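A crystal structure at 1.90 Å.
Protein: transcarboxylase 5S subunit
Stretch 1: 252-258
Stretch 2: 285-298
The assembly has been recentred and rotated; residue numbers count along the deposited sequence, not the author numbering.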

# COMPACT_ATOMS: atom_id res chain seq x y z
N ALA A 252 -7.55 -6.17 -6.39
CA ALA A 252 -8.77 -6.01 -5.59
C ALA A 252 -9.18 -4.53 -5.61
O ALA A 252 -8.32 -3.65 -5.50
CB ALA A 252 -8.52 -6.45 -4.14
N ILE A 253 -10.48 -4.26 -5.72
CA ILE A 253 -10.96 -2.87 -5.72
C ILE A 253 -10.31 -2.13 -4.55
O ILE A 253 -10.16 -2.68 -3.46
CB ILE A 253 -12.52 -2.83 -5.69
CG1 ILE A 253 -13.02 -1.49 -6.27
CG2 ILE A 253 -13.01 -3.06 -4.27
CD1 ILE A 253 -12.74 -1.33 -7.77
N SER A 254 -9.93 -0.87 -4.78
CA SER A 254 -9.13 -0.09 -3.82
C SER A 254 -9.68 -0.02 -2.39
O SER A 254 -8.88 0.04 -1.46
CB SER A 254 -8.85 1.32 -4.38
OG SER A 254 -10.02 2.09 -4.49
N SER A 255 -10.99 -0.02 -2.18
CA SER A 255 -11.51 0.07 -0.81
C SER A 255 -11.37 -1.26 -0.06
O SER A 255 -11.64 -1.35 1.14
CB SER A 255 -12.98 0.51 -0.82
OG SER A 255 -13.72 -0.21 -1.79
N MSE A 256 -10.93 -2.30 -0.75
CA MSE A 256 -10.74 -3.64 -0.16
C MSE A 256 -9.37 -4.17 -0.59
O MSE A 256 -9.28 -5.32 -1.02
CB MSE A 256 -11.78 -4.60 -0.72
CG MSE A 256 -13.20 -4.19 -0.51
SE MSE A 256 -13.69 -4.74 1.26
CE MSE A 256 -14.02 -6.63 0.89
N SER A 257 -8.32 -3.36 -0.45
CA SER A 257 -6.99 -3.75 -0.92
C SER A 257 -5.90 -3.44 0.11
O SER A 257 -6.16 -2.84 1.16
CB SER A 257 -6.66 -2.98 -2.20
OG SER A 257 -6.48 -1.60 -1.91
N LEU A 258 -4.68 -3.87 -0.23
CA LEU A 258 -3.44 -3.67 0.53
C LEU A 258 -3.36 -4.57 1.77
O LEU A 258 -4.27 -5.33 2.07
CB LEU A 258 -3.24 -2.20 0.90
CG LEU A 258 -3.16 -1.29 -0.34
CD1 LEU A 258 -2.81 0.13 0.09
CD2 LEU A 258 -2.12 -1.82 -1.30
N ARG A 285 -17.34 2.57 -13.63
CA ARG A 285 -17.86 1.36 -12.96
C ARG A 285 -16.99 1.05 -11.74
O ARG A 285 -17.49 0.70 -10.68
CB ARG A 285 -17.87 0.15 -13.91
CG ARG A 285 -18.86 0.22 -15.07
CD ARG A 285 -20.32 0.24 -14.60
NE ARG A 285 -21.21 0.21 -15.76
CZ ARG A 285 -22.48 -0.16 -15.74
NH1 ARG A 285 -23.07 -0.55 -14.61
NH2 ARG A 285 -23.17 -0.18 -16.87
N LEU A 286 -15.68 1.20 -11.91
CA LEU A 286 -14.75 0.92 -10.80
C LEU A 286 -15.06 1.85 -9.62
O LEU A 286 -15.01 1.43 -8.46
CB LEU A 286 -13.30 1.12 -11.25
CG LEU A 286 -12.77 0.20 -12.35
CD1 LEU A 286 -11.28 0.45 -12.59
CD2 LEU A 286 -12.98 -1.25 -11.93
N HIS A 287 -15.36 3.11 -9.91
CA HIS A 287 -15.66 4.08 -8.85
C HIS A 287 -16.90 3.64 -8.07
O HIS A 287 -16.96 3.76 -6.85
CB HIS A 287 -15.89 5.46 -9.48
CG HIS A 287 -16.19 6.53 -8.48
ND1 HIS A 287 -15.21 7.08 -7.68
CD2 HIS A 287 -17.35 7.13 -8.13
CE1 HIS A 287 -15.76 7.98 -6.88
NE2 HIS A 287 -17.05 8.03 -7.13
N LYS A 288 -17.90 3.12 -8.78
CA LYS A 288 -19.14 2.67 -8.12
C LYS A 288 -18.87 1.44 -7.25
O LYS A 288 -19.41 1.31 -6.16
CB LYS A 288 -20.22 2.32 -9.16
CG LYS A 288 -20.66 3.47 -10.03
CD LYS A 288 -21.77 3.01 -10.98
CE LYS A 288 -22.18 4.11 -11.95
NZ LYS A 288 -22.55 5.38 -11.26
N ILE A 289 -18.04 0.53 -7.74
CA ILE A 289 -17.71 -0.67 -6.97
C ILE A 289 -16.93 -0.27 -5.72
O ILE A 289 -17.19 -0.75 -4.62
CB ILE A 289 -16.87 -1.65 -7.83
CG1 ILE A 289 -17.67 -2.06 -9.06
CG2 ILE A 289 -16.46 -2.88 -7.01
CD1 ILE A 289 -16.82 -2.64 -10.19
N ARG A 290 -15.98 0.64 -5.91
CA ARG A 290 -15.15 1.10 -4.79
C ARG A 290 -16.02 1.70 -3.68
O ARG A 290 -15.87 1.35 -2.51
CB ARG A 290 -14.18 2.19 -5.25
CG ARG A 290 -13.29 2.66 -4.12
CD ARG A 290 -12.39 3.79 -4.56
NE ARG A 290 -13.12 5.03 -4.74
CZ ARG A 290 -13.29 5.93 -3.77
NH1 ARG A 290 -12.77 5.71 -2.57
NH2 ARG A 290 -13.96 7.06 -4.02
N ASP A 291 -16.92 2.61 -4.06
CA ASP A 291 -17.80 3.29 -3.10
C ASP A 291 -18.72 2.28 -2.41
O ASP A 291 -19.03 2.40 -1.23
CB ASP A 291 -18.61 4.38 -3.81
CG ASP A 291 -17.78 5.63 -4.09
OD1 ASP A 291 -16.60 5.66 -3.68
OD2 ASP A 291 -18.31 6.58 -4.71
N HIS A 292 -19.15 1.28 -3.16
CA HIS A 292 -20.03 0.26 -2.58
C HIS A 292 -19.33 -0.43 -1.41
O HIS A 292 -19.88 -0.53 -0.31
CB HIS A 292 -20.37 -0.81 -3.62
CG HIS A 292 -21.20 -1.92 -3.07
ND1 HIS A 292 -22.57 -1.85 -2.97
CD2 HIS A 292 -20.84 -3.10 -2.50
CE1 HIS A 292 -23.03 -2.93 -2.37
NE2 HIS A 292 -22.00 -3.71 -2.08
N PHE A 293 -18.11 -0.92 -1.64
CA PHE A 293 -17.42 -1.66 -0.57
C PHE A 293 -16.87 -0.72 0.51
O PHE A 293 -16.68 -1.14 1.65
CB PHE A 293 -16.35 -2.57 -1.15
CG PHE A 293 -16.92 -3.77 -1.85
CD1 PHE A 293 -17.03 -3.81 -3.23
CD2 PHE A 293 -17.48 -4.82 -1.10
CE1 PHE A 293 -17.69 -4.87 -3.88
CE2 PHE A 293 -18.14 -5.88 -1.73
CZ PHE A 293 -18.25 -5.91 -3.13
N LYS A 294 -16.61 0.53 0.17
CA LYS A 294 -16.09 1.47 1.18
C LYS A 294 -17.13 1.66 2.28
O LYS A 294 -16.80 1.79 3.46
CB LYS A 294 -15.77 2.82 0.54
CG LYS A 294 -15.22 3.81 1.56
CD LYS A 294 -14.88 5.17 0.95
CE LYS A 294 -14.35 6.11 2.03
NZ LYS A 294 -13.23 5.50 2.84
N ALA A 295 -18.40 1.65 1.89
CA ALA A 295 -19.51 1.84 2.84
C ALA A 295 -19.75 0.57 3.66
O ALA A 295 -20.23 0.64 4.79
CB ALA A 295 -20.78 2.22 2.07
N ILE A 296 -19.40 -0.58 3.12
CA ILE A 296 -19.66 -1.86 3.80
C ILE A 296 -18.50 -2.33 4.68
O ILE A 296 -18.73 -2.94 5.72
CB ILE A 296 -19.97 -2.95 2.73
CG1 ILE A 296 -21.42 -2.81 2.28
CG2 ILE A 296 -19.64 -4.35 3.25
CD1 ILE A 296 -21.77 -3.66 1.11
N ARG A 297 -17.27 -2.02 4.31
CA ARG A 297 -16.12 -2.56 5.05
C ARG A 297 -16.09 -2.24 6.55
O ARG A 297 -15.71 -3.09 7.35
CB ARG A 297 -14.82 -2.14 4.39
CG ARG A 297 -13.60 -2.80 5.02
CD ARG A 297 -12.35 -2.49 4.24
NE ARG A 297 -11.19 -3.11 4.85
CZ ARG A 297 -9.97 -3.06 4.33
NH1 ARG A 297 -9.76 -2.42 3.19
NH2 ARG A 297 -8.96 -3.64 4.97
N PRO A 298 -16.48 -1.02 6.96
CA PRO A 298 -16.43 -0.74 8.41
C PRO A 298 -17.20 -1.72 9.30
O PRO A 298 -16.86 -1.90 10.47
CB PRO A 298 -16.97 0.69 8.51
CG PRO A 298 -16.57 1.29 7.19
CD PRO A 298 -16.94 0.18 6.23
O HOH W 1 -8.07 -0.75 1.38
O HOH W 2 -10.30 3.35 -1.88
O HOH W 3 -6.31 -3.21 3.90

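Followed from Arg285 onward, the helix of the second stretch meets an irregular loop segment through a narrow stripe of residues, and the two surfaces together bury 496 Å². Arg285, His287 and Lys288 take no part. The stripe opens at Leu286, which offers both side chain and backbone: Ile253 CD1 lies 3.6 Å from Leu286 O and 4.2 Å from Leu286 CD2. That carbonyl is already the acceptor for Arg290 N, with Leu286 O and Arg290 N 2.8 Å apart, so the methyl packs against a satisfied polar group.

One turn on, Ile289 CG2 sits 3.8 Å from Ile253 CG1. Ile253 points toward the helix, and with chi1 in t and chi2 in p it touches Leu286, Ile289, Arg290 and Phe293. A single branched side chain thus spans two helical turns.

Arg290 adds polar contacts to the packing. Its backbone oxygen receives the hydroxyl of Ser255, Ser255 OG to Arg290 O at 2.8 Å, while Arg290 O also accepts from Lys294 N at 2.9 Å within the helix. The rule is economical: a short side chain aimed at a helix can share a carbonyl oxygen that the helix already uses, without breaking the helical bond. The arginine's aliphatic portion is used too, with Arg290 CD 2.9 Å from Ser254 OG. Water 2 donates to Ser254 OG at 2.9 Å and accepts a weak bond from Arg290 NH1 at 3.5 Å. The same guanidinium forms a salt bridge with Asp291 by charge alone: Arg290 NH2 is 3.0 Å from Asp291 OD1, which lies well out of the guanidinium plane.

Phe293 starts toward the loop, yet its end leads away, so its CB makes the closer contact, Phe293 CB lying 3.6 Å from Met256 CG. Ile253 CG2 reaches Phe293 CD1 at 4.2 Å. The selenium of Met256, a selenomethionine, stands 5.4 Å from the Phe293 ring centroid in an oblique approach.

The nearest CA pair across the contact is Lys294 CA and Ser255 CA, 5.2 Å apart. Lys294 CB and Ser255 CB are 3.9 Å apart, and the lysine chain, t through chi3, then leads away.

Arg297, in the 3-10 segment, closes the contact. Its long, extended side chain carries Arg297 NH1 to Ser255 O, a 3.0 Å hydrogen bond at 157°, with the oxygen at the guanidinium edge near its plane. Arg297 CD lies 4.0 Å from Met256 SE. Water 3 accepts from Arg297 NH2 at 2.9 Å and donates to Ser257 O at 2.8 Å. Ser255 therefore engages the second stretch twice, donating through OG and accepting through O.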